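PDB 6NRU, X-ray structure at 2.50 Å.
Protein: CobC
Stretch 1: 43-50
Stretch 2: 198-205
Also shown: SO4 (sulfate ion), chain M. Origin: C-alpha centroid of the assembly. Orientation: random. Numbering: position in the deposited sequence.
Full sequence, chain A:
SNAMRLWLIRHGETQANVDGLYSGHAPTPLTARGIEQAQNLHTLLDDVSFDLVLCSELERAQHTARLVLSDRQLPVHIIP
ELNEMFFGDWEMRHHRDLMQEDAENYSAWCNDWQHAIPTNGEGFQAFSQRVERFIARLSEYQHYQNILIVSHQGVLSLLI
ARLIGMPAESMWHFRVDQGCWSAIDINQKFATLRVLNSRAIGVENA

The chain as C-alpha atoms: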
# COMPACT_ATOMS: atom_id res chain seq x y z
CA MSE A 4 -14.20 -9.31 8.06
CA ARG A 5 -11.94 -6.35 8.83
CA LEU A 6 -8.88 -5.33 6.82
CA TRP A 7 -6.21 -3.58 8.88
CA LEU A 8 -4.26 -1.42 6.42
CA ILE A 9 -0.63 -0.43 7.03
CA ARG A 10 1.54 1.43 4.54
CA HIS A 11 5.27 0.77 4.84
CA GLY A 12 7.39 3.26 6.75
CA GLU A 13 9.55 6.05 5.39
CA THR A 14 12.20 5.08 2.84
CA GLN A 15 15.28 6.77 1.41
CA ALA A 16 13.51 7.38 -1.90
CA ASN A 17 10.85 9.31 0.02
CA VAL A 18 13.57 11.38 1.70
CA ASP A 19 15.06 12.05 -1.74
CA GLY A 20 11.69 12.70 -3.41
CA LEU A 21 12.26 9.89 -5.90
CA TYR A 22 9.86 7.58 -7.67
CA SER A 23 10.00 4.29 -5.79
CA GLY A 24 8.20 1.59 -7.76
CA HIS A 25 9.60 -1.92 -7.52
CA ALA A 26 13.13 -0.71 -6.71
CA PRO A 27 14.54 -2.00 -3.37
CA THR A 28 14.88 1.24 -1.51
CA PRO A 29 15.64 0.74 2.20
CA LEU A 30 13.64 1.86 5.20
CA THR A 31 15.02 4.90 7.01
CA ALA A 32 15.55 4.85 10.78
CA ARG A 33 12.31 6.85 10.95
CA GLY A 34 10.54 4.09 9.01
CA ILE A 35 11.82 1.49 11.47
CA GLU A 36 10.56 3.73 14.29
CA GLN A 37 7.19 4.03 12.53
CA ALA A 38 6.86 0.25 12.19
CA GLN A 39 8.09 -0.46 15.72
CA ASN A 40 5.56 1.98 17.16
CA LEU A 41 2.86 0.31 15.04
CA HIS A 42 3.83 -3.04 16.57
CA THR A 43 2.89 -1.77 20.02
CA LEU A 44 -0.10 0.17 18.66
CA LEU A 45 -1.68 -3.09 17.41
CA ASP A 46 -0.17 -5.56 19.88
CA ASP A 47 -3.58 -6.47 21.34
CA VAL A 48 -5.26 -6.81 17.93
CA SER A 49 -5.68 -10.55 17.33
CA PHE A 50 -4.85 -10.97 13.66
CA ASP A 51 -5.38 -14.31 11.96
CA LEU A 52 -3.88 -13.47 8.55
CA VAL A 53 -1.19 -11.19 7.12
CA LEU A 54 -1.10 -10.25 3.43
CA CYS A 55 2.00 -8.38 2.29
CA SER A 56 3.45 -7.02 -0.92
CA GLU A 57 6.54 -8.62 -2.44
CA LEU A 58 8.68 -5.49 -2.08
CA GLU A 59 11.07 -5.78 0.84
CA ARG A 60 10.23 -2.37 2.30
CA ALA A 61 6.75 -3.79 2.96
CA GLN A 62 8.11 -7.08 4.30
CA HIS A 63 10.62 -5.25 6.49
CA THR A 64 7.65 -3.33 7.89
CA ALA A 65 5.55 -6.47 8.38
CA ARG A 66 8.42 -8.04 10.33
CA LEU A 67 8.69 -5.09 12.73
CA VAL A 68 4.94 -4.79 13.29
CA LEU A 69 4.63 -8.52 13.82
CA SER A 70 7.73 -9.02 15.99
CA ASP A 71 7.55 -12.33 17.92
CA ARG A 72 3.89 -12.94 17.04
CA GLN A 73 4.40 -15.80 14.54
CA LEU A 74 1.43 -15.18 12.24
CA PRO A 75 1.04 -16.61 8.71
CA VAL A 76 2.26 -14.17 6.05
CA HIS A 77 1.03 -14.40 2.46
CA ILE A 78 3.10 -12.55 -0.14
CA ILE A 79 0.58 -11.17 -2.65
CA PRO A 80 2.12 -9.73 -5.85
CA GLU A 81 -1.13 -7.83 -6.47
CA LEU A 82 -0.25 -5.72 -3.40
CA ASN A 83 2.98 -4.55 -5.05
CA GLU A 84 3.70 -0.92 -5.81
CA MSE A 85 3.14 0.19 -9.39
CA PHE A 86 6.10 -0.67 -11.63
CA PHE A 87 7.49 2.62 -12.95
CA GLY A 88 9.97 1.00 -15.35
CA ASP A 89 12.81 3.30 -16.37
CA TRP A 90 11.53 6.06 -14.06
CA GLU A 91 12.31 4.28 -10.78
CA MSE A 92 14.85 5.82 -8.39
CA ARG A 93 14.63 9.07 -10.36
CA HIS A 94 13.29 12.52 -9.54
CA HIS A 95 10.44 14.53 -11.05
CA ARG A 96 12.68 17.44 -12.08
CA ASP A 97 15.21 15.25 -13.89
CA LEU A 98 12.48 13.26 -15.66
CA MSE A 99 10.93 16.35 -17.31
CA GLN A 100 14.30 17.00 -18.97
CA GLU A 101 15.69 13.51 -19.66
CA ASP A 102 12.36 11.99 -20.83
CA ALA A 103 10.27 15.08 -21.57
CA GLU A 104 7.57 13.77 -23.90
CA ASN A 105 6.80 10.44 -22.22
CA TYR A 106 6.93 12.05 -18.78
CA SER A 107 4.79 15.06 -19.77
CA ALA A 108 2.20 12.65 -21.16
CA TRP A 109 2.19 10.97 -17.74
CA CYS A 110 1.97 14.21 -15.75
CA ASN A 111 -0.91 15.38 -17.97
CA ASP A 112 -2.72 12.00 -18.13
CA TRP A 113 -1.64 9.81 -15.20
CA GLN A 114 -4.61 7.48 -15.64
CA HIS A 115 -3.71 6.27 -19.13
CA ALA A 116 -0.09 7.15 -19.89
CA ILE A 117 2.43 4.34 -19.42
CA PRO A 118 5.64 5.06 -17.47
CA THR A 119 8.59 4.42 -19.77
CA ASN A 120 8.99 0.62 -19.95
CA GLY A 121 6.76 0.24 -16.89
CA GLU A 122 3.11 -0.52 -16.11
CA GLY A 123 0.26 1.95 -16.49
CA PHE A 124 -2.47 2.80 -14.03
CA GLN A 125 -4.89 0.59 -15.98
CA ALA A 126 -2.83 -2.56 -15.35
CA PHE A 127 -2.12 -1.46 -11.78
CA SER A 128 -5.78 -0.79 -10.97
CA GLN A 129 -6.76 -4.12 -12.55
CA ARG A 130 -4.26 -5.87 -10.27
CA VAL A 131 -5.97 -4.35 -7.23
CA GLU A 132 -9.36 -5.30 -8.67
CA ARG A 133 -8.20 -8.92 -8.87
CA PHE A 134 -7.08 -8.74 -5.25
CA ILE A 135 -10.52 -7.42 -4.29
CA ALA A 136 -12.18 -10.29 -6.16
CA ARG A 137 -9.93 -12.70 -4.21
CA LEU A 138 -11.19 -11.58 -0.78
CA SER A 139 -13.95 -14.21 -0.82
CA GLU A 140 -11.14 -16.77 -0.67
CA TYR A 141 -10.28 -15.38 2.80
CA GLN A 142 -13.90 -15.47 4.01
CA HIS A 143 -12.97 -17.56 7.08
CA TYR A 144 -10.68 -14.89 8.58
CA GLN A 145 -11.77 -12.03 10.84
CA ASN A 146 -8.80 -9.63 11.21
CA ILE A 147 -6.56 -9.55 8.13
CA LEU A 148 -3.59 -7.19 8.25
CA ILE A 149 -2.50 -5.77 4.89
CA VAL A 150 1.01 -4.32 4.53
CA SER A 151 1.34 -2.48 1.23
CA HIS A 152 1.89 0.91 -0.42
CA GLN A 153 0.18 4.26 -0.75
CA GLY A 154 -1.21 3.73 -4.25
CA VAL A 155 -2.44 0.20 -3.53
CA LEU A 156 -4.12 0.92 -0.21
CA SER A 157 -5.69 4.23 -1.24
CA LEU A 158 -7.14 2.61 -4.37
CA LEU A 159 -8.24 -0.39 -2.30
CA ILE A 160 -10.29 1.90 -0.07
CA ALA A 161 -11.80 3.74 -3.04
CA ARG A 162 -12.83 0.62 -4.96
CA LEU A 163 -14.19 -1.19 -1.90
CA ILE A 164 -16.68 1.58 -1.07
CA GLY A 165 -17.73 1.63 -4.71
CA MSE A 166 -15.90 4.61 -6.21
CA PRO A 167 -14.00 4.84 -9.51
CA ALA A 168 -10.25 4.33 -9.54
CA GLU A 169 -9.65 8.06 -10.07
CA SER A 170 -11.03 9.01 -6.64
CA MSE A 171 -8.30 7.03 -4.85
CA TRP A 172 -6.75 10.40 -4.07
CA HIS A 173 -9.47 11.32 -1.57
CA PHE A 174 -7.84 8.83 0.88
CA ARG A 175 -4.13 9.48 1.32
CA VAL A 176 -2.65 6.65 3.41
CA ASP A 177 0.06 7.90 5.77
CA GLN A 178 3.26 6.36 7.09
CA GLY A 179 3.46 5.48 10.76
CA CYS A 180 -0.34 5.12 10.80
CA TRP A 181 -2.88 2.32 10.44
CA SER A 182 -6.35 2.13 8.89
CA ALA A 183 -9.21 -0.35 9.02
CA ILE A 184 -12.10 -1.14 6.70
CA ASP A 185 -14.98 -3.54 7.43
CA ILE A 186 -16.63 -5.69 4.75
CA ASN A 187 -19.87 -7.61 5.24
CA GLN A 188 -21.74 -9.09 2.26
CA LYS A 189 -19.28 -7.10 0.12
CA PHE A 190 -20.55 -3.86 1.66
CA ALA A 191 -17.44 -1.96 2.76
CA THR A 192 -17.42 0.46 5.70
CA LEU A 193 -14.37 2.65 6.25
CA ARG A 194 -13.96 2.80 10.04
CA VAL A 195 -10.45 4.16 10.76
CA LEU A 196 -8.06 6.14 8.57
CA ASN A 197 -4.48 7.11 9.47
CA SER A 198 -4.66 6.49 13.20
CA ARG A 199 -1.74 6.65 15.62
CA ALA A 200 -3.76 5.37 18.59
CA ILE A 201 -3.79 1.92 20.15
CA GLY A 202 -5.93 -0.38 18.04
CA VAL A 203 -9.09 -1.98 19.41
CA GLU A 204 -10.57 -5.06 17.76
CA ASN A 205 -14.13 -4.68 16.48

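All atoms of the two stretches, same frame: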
# COMPACT_ATOMS: atom_id res chain seq x y z
N THR A 43 3.53 -1.94 18.72
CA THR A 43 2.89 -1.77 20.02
C THR A 43 1.49 -1.19 19.89
O THR A 43 0.65 -1.43 20.76
CB THR A 43 3.76 -0.89 20.92
OG1 THR A 43 3.86 0.42 20.36
CG2 THR A 43 5.16 -1.48 21.05
N LEU A 44 1.22 -0.43 18.83
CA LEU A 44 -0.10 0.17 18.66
C LEU A 44 -1.16 -0.89 18.38
O LEU A 44 -2.33 -0.68 18.73
CB LEU A 44 -0.09 1.21 17.54
CG LEU A 44 0.50 2.58 17.87
CD1 LEU A 44 0.32 3.52 16.70
CD2 LEU A 44 -0.16 3.14 19.12
N LEU A 45 -0.77 -2.01 17.77
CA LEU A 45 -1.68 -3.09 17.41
C LEU A 45 -1.25 -4.41 18.04
O LEU A 45 -1.47 -5.48 17.48
CB LEU A 45 -1.78 -3.23 15.90
CG LEU A 45 -2.03 -1.92 15.16
CD1 LEU A 45 -1.30 -1.88 13.82
CD2 LEU A 45 -3.52 -1.69 14.99
N ASP A 46 -0.61 -4.34 19.21
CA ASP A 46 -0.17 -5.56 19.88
C ASP A 46 -1.35 -6.41 20.33
O ASP A 46 -1.32 -7.64 20.22
CB ASP A 46 0.72 -5.20 21.07
CG ASP A 46 1.67 -6.32 21.44
OD1 ASP A 46 1.95 -7.18 20.58
OD2 ASP A 46 2.14 -6.33 22.60
N ASP A 47 -2.41 -5.77 20.81
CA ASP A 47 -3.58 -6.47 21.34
C ASP A 47 -4.65 -6.73 20.29
O ASP A 47 -5.75 -7.15 20.64
CB ASP A 47 -4.17 -5.69 22.51
CG ASP A 47 -3.29 -5.72 23.74
OD1 ASP A 47 -2.17 -6.27 23.65
OD2 ASP A 47 -3.72 -5.22 24.80
N VAL A 48 -4.35 -6.47 19.02
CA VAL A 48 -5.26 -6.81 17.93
C VAL A 48 -4.93 -8.22 17.46
O VAL A 48 -3.83 -8.48 16.97
CB VAL A 48 -5.16 -5.80 16.78
CG1 VAL A 48 -6.05 -6.23 15.63
CG2 VAL A 48 -5.52 -4.40 17.26
N SER A 49 -5.89 -9.13 17.61
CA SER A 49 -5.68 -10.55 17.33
C SER A 49 -5.88 -10.79 15.84
O SER A 49 -6.98 -11.13 15.38
CB SER A 49 -6.61 -11.41 18.17
OG SER A 49 -7.89 -10.82 18.26
N PHE A 50 -4.81 -10.63 15.07
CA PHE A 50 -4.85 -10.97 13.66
C PHE A 50 -4.85 -12.48 13.48
O PHE A 50 -4.35 -13.24 14.32
CB PHE A 50 -3.65 -10.37 12.92
CG PHE A 50 -3.50 -8.88 13.09
CD1 PHE A 50 -4.26 -8.01 12.32
CD2 PHE A 50 -2.60 -8.36 14.00
CE1 PHE A 50 -4.12 -6.65 12.47
CE2 PHE A 50 -2.46 -6.99 14.15
CZ PHE A 50 -3.22 -6.14 13.38
N SER A 198 -4.68 6.36 11.76
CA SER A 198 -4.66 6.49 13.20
C SER A 198 -3.26 6.23 13.74
O SER A 198 -2.49 5.44 13.19
CB SER A 198 -5.65 5.53 13.85
OG SER A 198 -5.47 5.49 15.26
N ARG A 199 -2.94 6.92 14.84
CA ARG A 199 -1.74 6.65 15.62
C ARG A 199 -2.08 6.24 17.04
O ARG A 199 -1.23 6.30 17.93
CB ARG A 199 -0.81 7.86 15.62
CG ARG A 199 -0.09 8.09 14.31
CD ARG A 199 0.58 9.45 14.28
NE ARG A 199 0.73 9.94 12.91
CZ ARG A 199 1.79 9.70 12.15
NH1 ARG A 199 2.80 8.98 12.63
NH2 ARG A 199 1.85 10.18 10.92
N ALA A 200 -3.32 5.82 17.28
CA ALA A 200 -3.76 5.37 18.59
C ALA A 200 -3.63 3.85 18.70
O ALA A 200 -3.39 3.15 17.72
CB ALA A 200 -5.20 5.80 18.85
N ILE A 201 -3.80 3.36 19.92
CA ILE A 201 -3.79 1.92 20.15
C ILE A 201 -5.02 1.31 19.50
O ILE A 201 -6.15 1.78 19.70
CB ILE A 201 -3.74 1.61 21.65
CG1 ILE A 201 -2.42 2.07 22.25
CG2 ILE A 201 -3.94 0.12 21.90
CD1 ILE A 201 -2.28 1.79 23.73
N GLY A 202 -4.82 0.27 18.70
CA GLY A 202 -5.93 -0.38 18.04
C GLY A 202 -6.84 -1.09 19.03
O GLY A 202 -6.42 -1.51 20.12
N VAL A 203 -8.10 -1.22 18.65
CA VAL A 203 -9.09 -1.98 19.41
C VAL A 203 -9.87 -2.84 18.43
O VAL A 203 -10.45 -2.31 17.47
CB VAL A 203 -10.03 -1.07 20.21
CG1 VAL A 203 -11.18 -1.88 20.79
CG2 VAL A 203 -9.28 -0.34 21.32
N GLU A 204 -9.87 -4.15 18.66
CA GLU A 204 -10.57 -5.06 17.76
C GLU A 204 -12.07 -4.78 17.78
O GLU A 204 -12.65 -4.44 18.81
CB GLU A 204 -10.29 -6.50 18.17
CG GLU A 204 -10.88 -7.54 17.23
CD GLU A 204 -10.61 -8.95 17.70
OE1 GLU A 204 -9.58 -9.18 18.35
OE2 GLU A 204 -11.45 -9.84 17.42
N ASN A 205 -12.69 -4.92 16.61
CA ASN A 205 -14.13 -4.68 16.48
C ASN A 205 -14.88 -5.99 16.25
O ASN A 205 -15.61 -6.45 17.12
CB ASN A 205 -14.40 -3.70 15.33
CG ASN A 205 -15.61 -2.83 15.59
OD1 ASN A 205 -16.68 -3.05 15.03
ND2 ASN A 205 -15.44 -1.81 16.44
S SO4 M . 6.66 9.62 12.65
O1 SO4 M . 5.65 8.77 12.02
O2 SO4 M . 7.30 10.44 11.63
O3 SO4 M . 6.02 10.48 13.64
O4 SO4 M . 7.67 8.79 13.30

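Stretch 2 lies as an irregular segment of backbone against the end of a helix and the turn that follows it, more than 150 residues earlier in the chain. The helix gives out at Leu-44, Leu-45 leaves helical geometry, and a type I turn from Leu-45 to Val-48 follows, closed by a weak hydrogen bond from Val-48 N to Leu-45 O (3.4 Å).

Ser-198 begins the walk by bracing its own segment: its OG accepts a hydrogen bond from Ala-200 N at 3.0 Å, the sort of local link a short hydroxyl side chain can make. Arg-199 and Ala-200 both direct their CA-to-CB bonds away from stretch 1 and meet it through backbone. Leu-44 CD1 lies 3.4 Å from Arg-199 O, and Leu-44 CD2 lies 3.5 Å from Ala-200 O. The branched leucine sets one methyl beside each carbonyl, filling the space against the backbone in van der Waals contact. The long side chain of Arg-199 reaches a sulfate, probably from the crystallisation liquor, its NH1 donating a hydrogen bond to O1 of SO4 at 2.9 Å.

At Ile-201 apolar side chains meet, its CG1 4.0 Å from Leu-44 CD2. Ile-201 CA also approaches Leu-44 O at 3.3 Å in a CA-H...O contact. Leu-44 O also accepts a hydrogen bond from Gly-202 N at 2.7 Å, with a nearly straight N-H...O angle of 165°.

Glycine suits this place well: an ideal CB on Gly-202 would point toward stretch 1 and lie 2.8 Å from Leu-45 CD2, a clash, and 3.0 Å from Val-48 CG2. Without it, Leu-45 CD2 packs 4.1 Å from Gly-202 CA, and Val-48 CG2 rests 4.0 Å from Gly-202 C.

The CA-to-CB bond of Val-203 points away, and the residue remains exposed. The CA-to-CB bond of Glu-204 points toward stretch 1, and its chi1 t, chi2 t side chain carries the carboxylate to Ser-49 at the margin of the contact.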